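Local coordinates for LbpB B-lobe (Moraxella bovis, PDB 3UAQ), which probably binds host lactoferrin at the bacterial surface as a lipoprotein, of which this is the N-lobe with its handle and beta-barrel regions, at residues E265-I277 with R281-S293. Residues are numbered along the deposited sequence; the frame is centred on the assembly and turned at random.
Sequences ETYVDRYDIDATI and RFAGSAIAKNTKS
Asp272 and Ile287 form one of three hydrogen-bonded pairs that join strands 266-277 and 281-288 as an antiparallel hairpin; Asp274 with Ser285 and Thr276 with Ala283 are the others. Each pair exchanges two backbone bonds, as when Ile287 N reaches Asp272 O at 2.9 Å with an almost straight N-H...O angle of 176°. At the end away from the hairpin turn the last bond runs from Lys289 N to Arg270 O at 3.1 Å. There Arg270 and Tyr271 both face Leu253 of strand 248-257, a classic beta bulge.

The polar side-chain link is a salt bridge. Lys289 curls back over Asp272 because its chain bends at both chi2 and chi3, which sets NZ 2.7 Å from Asp272 OD2. The amine comes from above, 41° out of the carboxylate plane. Beside it, Ile287 CD1 rests 3.7 Å from Asp274 CB. Asp272 OD1 is hydrogen-bonded to Thr252 OG1, so both oxygens of that carboxylate have partners, while the carboxylate of Asp274 forms a salt bridge with Lys248.

Apolar contacts gather on the buried face that carries Tyr271, Ile273, Ala286 and Phe282. Tyr271 CE2 lies 4.2 Å from Ala288 CB. Phe282 CG sits between its backbone N and carbonyl carbon (chi1 57°), a turn that brings CD1 to 4.0 Å from Ala275 CB; the ring also meets Phe313 of strand 305-314.

The chemistry thus differs across the sheet: the Asp272 face is mostly polar, with Ile287 among its charged groups, and aromatic and aliphatic groups pack on the other, consistent with a curled barrel wall whose apolar side is turned inward.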
loop_
_atom_site.group_PDB
_atom_site.type_symbol
_atom_site.label_atom_id
_atom_site.label_comp_id
_atom_site.label_asym_id
_atom_site.label_seq_id
_atom_site.Cartn_x
_atom_site.Cartn_y
_atom_site.Cartn_z
ATOM N N GLU A 265 8.529 -23.840 -2.939
ATOM C CA GLU A 265 7.255 -23.218 -2.623
ATOM C C GLU A 265 6.125 -24.149 -3.067
ATOM O O GLU A 265 5.893 -24.355 -4.264
ATOM C CB GLU A 265 7.140 -21.842 -3.277
ATOM C CG GLU A 265 7.788 -20.725 -2.463
ATOM C CD GLU A 265 7.568 -19.362 -3.080
ATOM O OE1 GLU A 265 6.750 -19.261 -4.022
ATOM O OE2 GLU A 265 8.216 -18.395 -2.626
ATOM N N THR A 266 5.438 -24.722 -2.085
ATOM C CA THR A 266 4.393 -25.707 -2.334
ATOM C C THR A 266 3.007 -25.149 -1.979
ATOM O O THR A 266 2.887 -24.242 -1.169
ATOM C CB THR A 266 4.679 -27.012 -1.561
ATOM O OG1 THR A 266 4.789 -28.103 -2.486
ATOM C CG2 THR A 266 3.577 -27.299 -0.541
ATOM N N TYR A 267 1.958 -25.669 -2.602
ATOM C CA TYR A 267 0.619 -25.164 -2.321
ATOM C C TYR A 267 -0.340 -26.262 -1.875
ATOM O O TYR A 267 -0.399 -27.337 -2.481
ATOM C CB TYR A 267 0.061 -24.418 -3.534
ATOM C CG TYR A 267 0.557 -22.990 -3.643
ATOM C CD1 TYR A 267 1.782 -22.698 -4.229
ATOM C CD2 TYR A 267 -0.198 -21.936 -3.150
ATOM C CE1 TYR A 267 2.234 -21.397 -4.329
ATOM C CE2 TYR A 267 0.245 -20.634 -3.247
ATOM C CZ TYR A 267 1.462 -20.366 -3.838
ATOM O OH TYR A 267 1.910 -19.063 -3.935
ATOM N N VAL A 268 -1.075 -25.990 -0.800
ATOM C CA VAL A 268 -2.071 -26.934 -0.304
ATOM C C VAL A 268 -3.476 -26.354 -0.433
ATOM O O VAL A 268 -3.746 -25.255 0.057
ATOM C CB VAL A 268 -1.802 -27.318 1.154
ATOM C CG1 VAL A 268 -1.295 -26.114 1.924
ATOM C CG2 VAL A 268 -3.061 -27.876 1.789
ATOM N N ASP A 269 -4.363 -27.088 -1.101
ATOM C CA ASP A 269 -5.736 -26.625 -1.286
ATOM C C ASP A 269 -6.515 -26.694 0.029
ATOM O O ASP A 269 -6.569 -27.740 0.683
ATOM C CB ASP A 269 -6.444 -27.422 -2.388
ATOM C CG ASP A 269 -5.818 -27.210 -3.755
ATOM O OD1 ASP A 269 -5.043 -26.241 -3.907
ATOM O OD2 ASP A 269 -6.099 -28.007 -4.679
ATOM N N ARG A 270 -7.102 -25.565 0.416
ATOM C CA ARG A 270 -7.886 -25.481 1.642
ATOM C C ARG A 270 -9.372 -25.562 1.339
ATOM O O ARG A 270 -10.116 -26.276 2.012
ATOM C CB ARG A 270 -7.594 -24.170 2.368
ATOM C CG ARG A 270 -6.137 -23.976 2.763
ATOM C CD ARG A 270 -5.751 -24.852 3.946
ATOM N NE ARG A 270 -4.547 -24.358 4.615
ATOM C CZ ARG A 270 -3.739 -25.113 5.355
ATOM N NH1 ARG A 270 -4.000 -26.403 5.522
ATOM N NH2 ARG A 270 -2.665 -24.578 5.923
ATOM N N TYR A 271 -9.799 -24.825 0.319
ATOM C CA TYR A 271 -11.216 -24.706 -0.012
ATOM C C TYR A 271 -11.474 -24.728 -1.513
ATOM O O TYR A 271 -10.815 -24.018 -2.283
ATOM C CB TYR A 271 -11.792 -23.400 0.556
ATOM C CG TYR A 271 -11.869 -23.350 2.068
ATOM C CD1 TYR A 271 -10.874 -22.733 2.816
ATOM C CD2 TYR A 271 -12.941 -23.916 2.746
ATOM C CE1 TYR A 271 -10.943 -22.681 4.202
ATOM C CE2 TYR A 271 -13.016 -23.871 4.128
ATOM C CZ TYR A 271 -12.016 -23.253 4.853
ATOM O OH TYR A 271 -12.097 -23.213 6.230
ATOM N N ASP A 272 -12.430 -25.552 -1.924
ATOM C CA ASP A 272 -13.026 -25.421 -3.245
ATOM C C ASP A 272 -14.214 -24.484 -3.133
ATOM O O ASP A 272 -14.740 -24.268 -2.041
ATOM C CB ASP A 272 -13.480 -26.778 -3.781
ATOM C CG ASP A 272 -12.425 -27.449 -4.642
ATOM O OD1 ASP A 272 -11.628 -26.724 -5.275
ATOM O OD2 ASP A 272 -12.395 -28.700 -4.682
ATOM N N ILE A 273 -14.634 -23.922 -4.258
ATOM C CA ILE A 273 -15.767 -23.009 -4.254
ATOM C C ILE A 273 -16.851 -23.473 -5.225
ATOM O O ILE A 273 -16.558 -24.021 -6.296
ATOM C CB ILE A 273 -15.329 -21.574 -4.575
ATOM C CG1 ILE A 273 -14.144 -21.191 -3.689
ATOM C CG2 ILE A 273 -16.487 -20.604 -4.390
ATOM C CD1 ILE A 273 -13.912 -19.705 -3.584
ATOM N N ASP A 274 -18.105 -23.261 -4.836
ATOM C CA ASP A 274 -19.236 -23.751 -5.607
ATOM C C ASP A 274 -20.412 -22.792 -5.468
ATOM O O ASP A 274 -21.223 -22.915 -4.553
ATOM C CB ASP A 274 -19.629 -25.151 -5.135
ATOM C CG ASP A 274 -20.734 -25.753 -5.968
ATOM O OD1 ASP A 274 -20.802 -25.439 -7.177
ATOM O OD2 ASP A 274 -21.531 -26.540 -5.413
ATOM N N ALA A 275 -20.500 -21.832 -6.380
ATOM C CA ALA A 275 -21.521 -20.795 -6.280
ATOM C C ALA A 275 -22.369 -20.657 -7.545
ATOM O O ALA A 275 -21.902 -20.906 -8.663
ATOM C CB ALA A 275 -20.889 -19.461 -5.910
ATOM N N THR A 276 -23.622 -20.261 -7.354
ATOM C CA THR A 276 -24.488 -19.932 -8.472
ATOM C C THR A 276 -24.449 -18.431 -8.729
ATOM O O THR A 276 -24.396 -17.631 -7.792
ATOM C CB THR A 276 -25.940 -20.383 -8.221
ATOM O OG1 THR A 276 -26.020 -21.816 -8.277
ATOM C CG2 THR A 276 -26.877 -19.781 -9.272
ATOM N N ILE A 277 -24.462 -18.060 -10.007
ATOM C CA ILE A 277 -24.436 -16.656 -10.410
ATOM C C ILE A 277 -25.824 -16.170 -10.805
ATOM O O ILE A 277 -26.538 -16.834 -11.563
ATOM C CB ILE A 277 -23.474 -16.416 -11.594
ATOM C CG1 ILE A 277 -22.046 -16.797 -11.204
ATOM C CG2 ILE A 277 -23.534 -14.961 -12.052
ATOM C CD1 ILE A 277 -21.051 -16.592 -12.315
ATOM N N ARG A 281 -24.188 -10.656 -8.912
ATOM C CA ARG A 281 -23.912 -11.312 -7.641
ATOM C C ARG A 281 -23.837 -12.827 -7.790
ATOM O O ARG A 281 -24.390 -13.404 -8.726
ATOM C CB ARG A 281 -25.006 -10.954 -6.632
ATOM C CG ARG A 281 -24.896 -9.551 -6.055
ATOM C CD ARG A 281 -23.968 -9.556 -4.858
ATOM N NE ARG A 281 -22.899 -8.565 -4.955
ATOM C CZ ARG A 281 -21.893 -8.481 -4.089
ATOM N NH1 ARG A 281 -21.824 -9.331 -3.072
ATOM N NH2 ARG A 281 -20.960 -7.553 -4.235
ATOM N N PHE A 282 -23.150 -13.471 -6.857
ATOM C CA PHE A 282 -23.115 -14.926 -6.812
ATOM C C PHE A 282 -23.108 -15.401 -5.370
ATOM O O PHE A 282 -22.640 -14.692 -4.474
ATOM C CB PHE A 282 -21.909 -15.483 -7.581
ATOM C CG PHE A 282 -20.579 -14.967 -7.096
ATOM C CD1 PHE A 282 -19.921 -15.583 -6.044
ATOM C CD2 PHE A 282 -19.979 -13.875 -7.705
ATOM C CE1 PHE A 282 -18.690 -15.111 -5.599
ATOM C CE2 PHE A 282 -18.753 -13.401 -7.264
ATOM C CZ PHE A 282 -18.107 -14.020 -6.210
ATOM N N ALA A 283 -23.634 -16.602 -5.151
ATOM C CA ALA A 283 -23.751 -17.139 -3.801
ATOM C C ALA A 283 -23.763 -18.657 -3.814
ATOM O O ALA A 283 -24.311 -19.278 -4.725
ATOM C CB ALA A 283 -24.997 -16.606 -3.116
ATOM N N GLY A 284 -23.161 -19.251 -2.792
ATOM C CA GLY A 284 -23.121 -20.693 -2.684
ATOM C C GLY A 284 -22.307 -21.184 -1.509
ATOM O O GLY A 284 -22.460 -20.710 -0.376
ATOM N N SER A 285 -21.428 -22.139 -1.787
ATOM C CA SER A 285 -20.732 -22.850 -0.731
ATOM C C SER A 285 -19.219 -22.838 -0.884
ATOM O O SER A 285 -18.691 -22.807 -2.007
ATOM C CB SER A 285 -21.231 -24.293 -0.666
ATOM O OG SER A 285 -22.641 -24.327 -0.567
ATOM N N ALA A 286 -18.538 -22.854 0.262
ATOM C CA ALA A 286 -17.108 -23.118 0.330
ATOM C C ALA A 286 -16.954 -24.523 0.898
ATOM O O ALA A 286 -17.563 -24.859 1.916
ATOM C CB ALA A 286 -16.408 -22.094 1.218
ATOM N N ILE A 287 -16.154 -25.348 0.233
ATOM C CA ILE A 287 -16.015 -26.747 0.618
ATOM C C ILE A 287 -14.599 -27.045 1.112
ATOM O O ILE A 287 -13.614 -26.785 0.411
ATOM C CB ILE A 287 -16.371 -27.689 -0.554
ATOM C CG1 ILE A 287 -17.860 -27.573 -0.902
ATOM C CG2 ILE A 287 -16.009 -29.130 -0.227
ATOM C CD1 ILE A 287 -18.132 -26.847 -2.213
ATOM N N ALA A 288 -14.501 -27.586 2.325
ATOM C CA ALA A 288 -13.204 -27.913 2.910
ATOM C C ALA A 288 -12.623 -29.175 2.270
ATOM O O ALA A 288 -13.325 -30.179 2.098
ATOM C CB ALA A 288 -13.325 -28.076 4.423
ATOM N N LYS A 289 -11.340 -29.116 1.925
ATOM C CA LYS A 289 -10.677 -30.205 1.217
ATOM C C LYS A 289 -10.152 -31.286 2.161
ATOM O O LYS A 289 -9.811 -32.384 1.725
ATOM C CB LYS A 289 -9.519 -29.654 0.376
ATOM C CG LYS A 289 -9.923 -28.571 -0.610
ATOM C CD LYS A 289 -10.782 -29.124 -1.737
ATOM C CE LYS A 289 -9.952 -29.956 -2.705
ATOM N NZ LYS A 289 -10.754 -30.631 -3.763
ATOM N N ASN A 290 -10.080 -30.978 3.451
ATOM C CA ASN A 290 -9.481 -31.907 4.402
ATOM C C ASN A 290 -10.502 -32.530 5.353
ATOM O O ASN A 290 -10.618 -33.757 5.430
ATOM C CB ASN A 290 -8.371 -31.218 5.191
ATOM C CG ASN A 290 -7.273 -32.174 5.613
ATOM O OD1 ASN A 290 -7.537 -33.291 6.081
ATOM N ND2 ASN A 290 -6.025 -31.739 5.447
ATOM N N THR A 291 -11.234 -31.684 6.074
ATOM C CA THR A 291 -12.261 -32.135 7.021
ATOM C C THR A 291 -11.693 -32.956 8.178
ATOM O O THR A 291 -12.444 -33.477 9.006
ATOM C CB THR A 291 -13.388 -32.948 6.340
ATOM O OG1 THR A 291 -12.861 -34.185 5.843
ATOM C CG2 THR A 291 -14.005 -32.158 5.187
ATOM N N LYS A 292 -10.370 -33.061 8.241
ATOM C CA LYS A 292 -9.729 -33.800 9.320
ATOM C C LYS A 292 -8.758 -32.925 10.114
ATOM O O LYS A 292 -7.843 -32.319 9.549
ATOM C CB LYS A 292 -9.011 -35.041 8.776
ATOM C CG LYS A 292 -8.260 -35.840 9.837
ATOM C CD LYS A 292 -6.751 -35.844 9.576
ATOM C CE LYS A 292 -5.986 -36.551 10.694
ATOM N NZ LYS A 292 -6.469 -37.942 10.922
ATOM N N SER A 293 -8.982 -32.846 11.423
ATOM C CA SER A 293 -8.027 -32.235 12.340
ATOM C C SER A 293 -7.708 -33.209 13.461
ATOM O O SER A 293 -8.611 -33.787 14.070
ATOM C CB SER A 293 -8.569 -30.936 12.933
ATOM O OG SER A 293 -7.817 -30.572 14.081
#